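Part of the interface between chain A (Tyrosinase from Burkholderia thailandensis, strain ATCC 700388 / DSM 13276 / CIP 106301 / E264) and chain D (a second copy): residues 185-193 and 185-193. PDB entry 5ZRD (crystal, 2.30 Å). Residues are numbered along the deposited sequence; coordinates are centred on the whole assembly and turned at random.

Chain A, residues 185-193: LVGTPEALE
Chain D 185-193: LVGTPEALE

Two copies of the same loop-to-helix turn meet proline to proline in a small, nearly symmetric van der Waals contact that buries 252 Å² and contains no hydrogen bond between the two stretches. In each chain residues 185-188 form a loop (phi/psi -140/7 at A:Val186, -87/-12 at A:Gly187, -119/162 at A:Thr188; chain D is close to these) and a helix starts at A:Pro189 and D:Pro189, whose CA atoms lie 4.9 Å apart at the centre of the register. The helix axes approach to 10.5 Å, their N-to-C directions 77° apart.

Proline suits the first helical turn, where its missing amide proton costs no helical bond, and its phi (-60° in A, -65° in D) is already helical. Both rings are C-gamma exo. A:Pro189 CD lies 4.1 Å from D:Pro189 CD, while ring carbons pack on loop carbonyls: A:Pro189 CG is 3.3 Å from D:Gly187 O, D:Pro189 CG 3.4 Å from A:Gly187 O. The CA-to-CB bonds of A:Leu192 and D:Leu192 point toward the partner, chi1 t and chi2 p; A:Leu192 CD2 reaches D:Pro189 CB at 4.1 Å, D:Leu192 CD2 reaches A:Pro189 CB at 4.3 Å.

The CA-to-CB bonds of A:Thr188 and D:Thr188, chi1 p, point away, and each side chain caps its own helix: A:Ala191 N donates to A:Thr188 OG1 (3.1 Å), D:Ala191 N to D:Thr188 OG1 (3.0 Å). The hydrogen bonds A:Leu192 N to A:Thr188 O and D:Leu192 N to D:Thr188 O, both 2.9 Å, open each helix.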

# COMPACT_ATOMS: atom_id res chain seq x y z
N LEU A 185 -4.66 -1.71 -31.52
CA LEU A 185 -4.21 -1.25 -30.20
C LEU A 185 -4.07 0.28 -30.27
O LEU A 185 -3.29 0.77 -31.06
CB LEU A 185 -2.89 -1.95 -29.86
CG LEU A 185 -2.46 -1.93 -28.40
CD1 LEU A 185 -3.30 -2.89 -27.54
CD2 LEU A 185 -0.98 -2.26 -28.29
N VAL A 186 -4.85 1.02 -29.49
CA VAL A 186 -5.09 2.46 -29.76
C VAL A 186 -5.10 3.33 -28.48
O VAL A 186 -5.41 4.53 -28.56
CB VAL A 186 -6.40 2.63 -30.56
CG1 VAL A 186 -6.28 2.04 -31.94
CG2 VAL A 186 -7.62 2.05 -29.87
N GLY A 187 -4.79 2.79 -27.30
CA GLY A 187 -5.09 3.52 -26.08
C GLY A 187 -4.00 4.49 -25.65
O GLY A 187 -4.22 5.25 -24.74
N THR A 188 -2.82 4.43 -26.24
CA THR A 188 -1.82 5.45 -26.07
C THR A 188 -1.52 6.10 -27.43
O THR A 188 -1.81 5.54 -28.50
CB THR A 188 -0.51 4.93 -25.48
OG1 THR A 188 0.05 4.07 -26.46
CG2 THR A 188 -0.68 4.19 -24.17
N PRO A 189 -0.91 7.29 -27.38
CA PRO A 189 -0.62 8.00 -28.65
C PRO A 189 0.30 7.17 -29.55
O PRO A 189 0.04 7.05 -30.71
CB PRO A 189 0.05 9.31 -28.21
CG PRO A 189 -0.59 9.58 -26.85
CD PRO A 189 -0.73 8.19 -26.23
N GLU A 190 1.31 6.53 -28.97
CA GLU A 190 2.26 5.76 -29.76
C GLU A 190 1.55 4.50 -30.29
O GLU A 190 1.67 4.18 -31.47
CB GLU A 190 3.54 5.48 -28.97
CG GLU A 190 3.35 4.54 -27.79
CD GLU A 190 4.32 4.68 -26.61
OE1 GLU A 190 5.55 4.44 -26.82
OE2 GLU A 190 3.83 5.00 -25.47
N ALA A 191 0.75 3.81 -29.47
CA ALA A 191 0.08 2.60 -29.98
C ALA A 191 -0.80 2.98 -31.17
O ALA A 191 -0.81 2.29 -32.21
CB ALA A 191 -0.70 1.91 -28.89
N LEU A 192 -1.52 4.07 -31.02
CA LEU A 192 -2.45 4.54 -32.05
C LEU A 192 -1.67 4.92 -33.32
O LEU A 192 -2.05 4.52 -34.43
CB LEU A 192 -3.22 5.74 -31.51
CG LEU A 192 -4.20 6.39 -32.49
CD1 LEU A 192 -5.18 5.38 -33.04
CD2 LEU A 192 -4.96 7.50 -31.78
N GLU A 193 -0.60 5.66 -33.12
CA GLU A 193 0.27 6.04 -34.21
C GLU A 193 0.73 4.77 -34.96
O GLU A 193 0.53 4.70 -36.18
CB GLU A 193 1.45 6.87 -33.70
CG GLU A 193 2.39 7.33 -34.82
CD GLU A 193 1.84 8.40 -35.76
OE1 GLU A 193 2.34 9.54 -35.70
OE2 GLU A 193 0.90 8.10 -36.54
N LEU D 185 -0.98 19.79 -24.76
CA LEU D 185 -1.23 18.59 -23.91
C LEU D 185 -1.46 17.40 -24.84
O LEU D 185 -2.43 17.38 -25.59
CB LEU D 185 -2.46 18.83 -23.05
CG LEU D 185 -2.50 18.07 -21.73
CD1 LEU D 185 -1.37 18.51 -20.81
CD2 LEU D 185 -3.85 18.29 -21.05
N VAL D 186 -0.53 16.46 -24.85
CA VAL D 186 -0.49 15.49 -25.92
C VAL D 186 -0.30 14.05 -25.41
O VAL D 186 -0.04 13.16 -26.22
CB VAL D 186 0.66 15.84 -26.85
CG1 VAL D 186 0.47 17.20 -27.51
CG2 VAL D 186 1.99 15.74 -26.11
N GLY D 187 -0.37 13.80 -24.12
CA GLY D 187 0.11 12.50 -23.60
C GLY D 187 -0.94 11.40 -23.69
O GLY D 187 -0.57 10.24 -23.57
N THR D 188 -2.23 11.73 -23.88
CA THR D 188 -3.23 10.75 -24.22
C THR D 188 -3.80 11.00 -25.62
O THR D 188 -3.68 12.07 -26.18
CB THR D 188 -4.40 10.72 -23.22
OG1 THR D 188 -5.24 11.85 -23.46
CG2 THR D 188 -3.92 10.67 -21.79
N PRO D 189 -4.47 9.97 -26.16
CA PRO D 189 -4.95 10.06 -27.55
C PRO D 189 -6.01 11.16 -27.66
O PRO D 189 -6.07 11.89 -28.64
CB PRO D 189 -5.50 8.66 -27.88
CG PRO D 189 -4.77 7.77 -26.90
CD PRO D 189 -4.72 8.61 -25.65
N GLU D 190 -6.81 11.25 -26.62
CA GLU D 190 -7.86 12.24 -26.47
C GLU D 190 -7.25 13.65 -26.38
O GLU D 190 -7.71 14.57 -27.05
CB GLU D 190 -8.65 11.93 -25.20
CG GLU D 190 -9.90 12.76 -25.05
CD GLU D 190 -10.73 12.41 -23.82
OE1 GLU D 190 -10.24 11.65 -22.95
OE2 GLU D 190 -11.87 12.92 -23.74
N ALA D 191 -6.23 13.82 -25.53
CA ALA D 191 -5.68 15.17 -25.34
C ALA D 191 -4.99 15.60 -26.65
O ALA D 191 -5.12 16.74 -27.10
CB ALA D 191 -4.73 15.20 -24.17
N LEU D 192 -4.28 14.67 -27.26
CA LEU D 192 -3.57 14.99 -28.49
C LEU D 192 -4.59 15.37 -29.56
O LEU D 192 -4.39 16.34 -30.25
CB LEU D 192 -2.72 13.80 -28.91
CG LEU D 192 -2.06 13.90 -30.29
CD1 LEU D 192 -1.07 15.06 -30.33
CD2 LEU D 192 -1.35 12.59 -30.63
N GLU D 193 -5.70 14.65 -29.64
CA GLU D 193 -6.68 14.91 -30.68
C GLU D 193 -7.27 16.30 -30.44
O GLU D 193 -7.35 17.08 -31.38
CB GLU D 193 -7.77 13.84 -30.70
CG GLU D 193 -8.85 14.04 -31.76
CD GLU D 193 -8.37 14.14 -33.21
OE1 GLU D 193 -9.17 14.64 -34.03
OE2 GLU D 193 -7.21 13.70 -33.52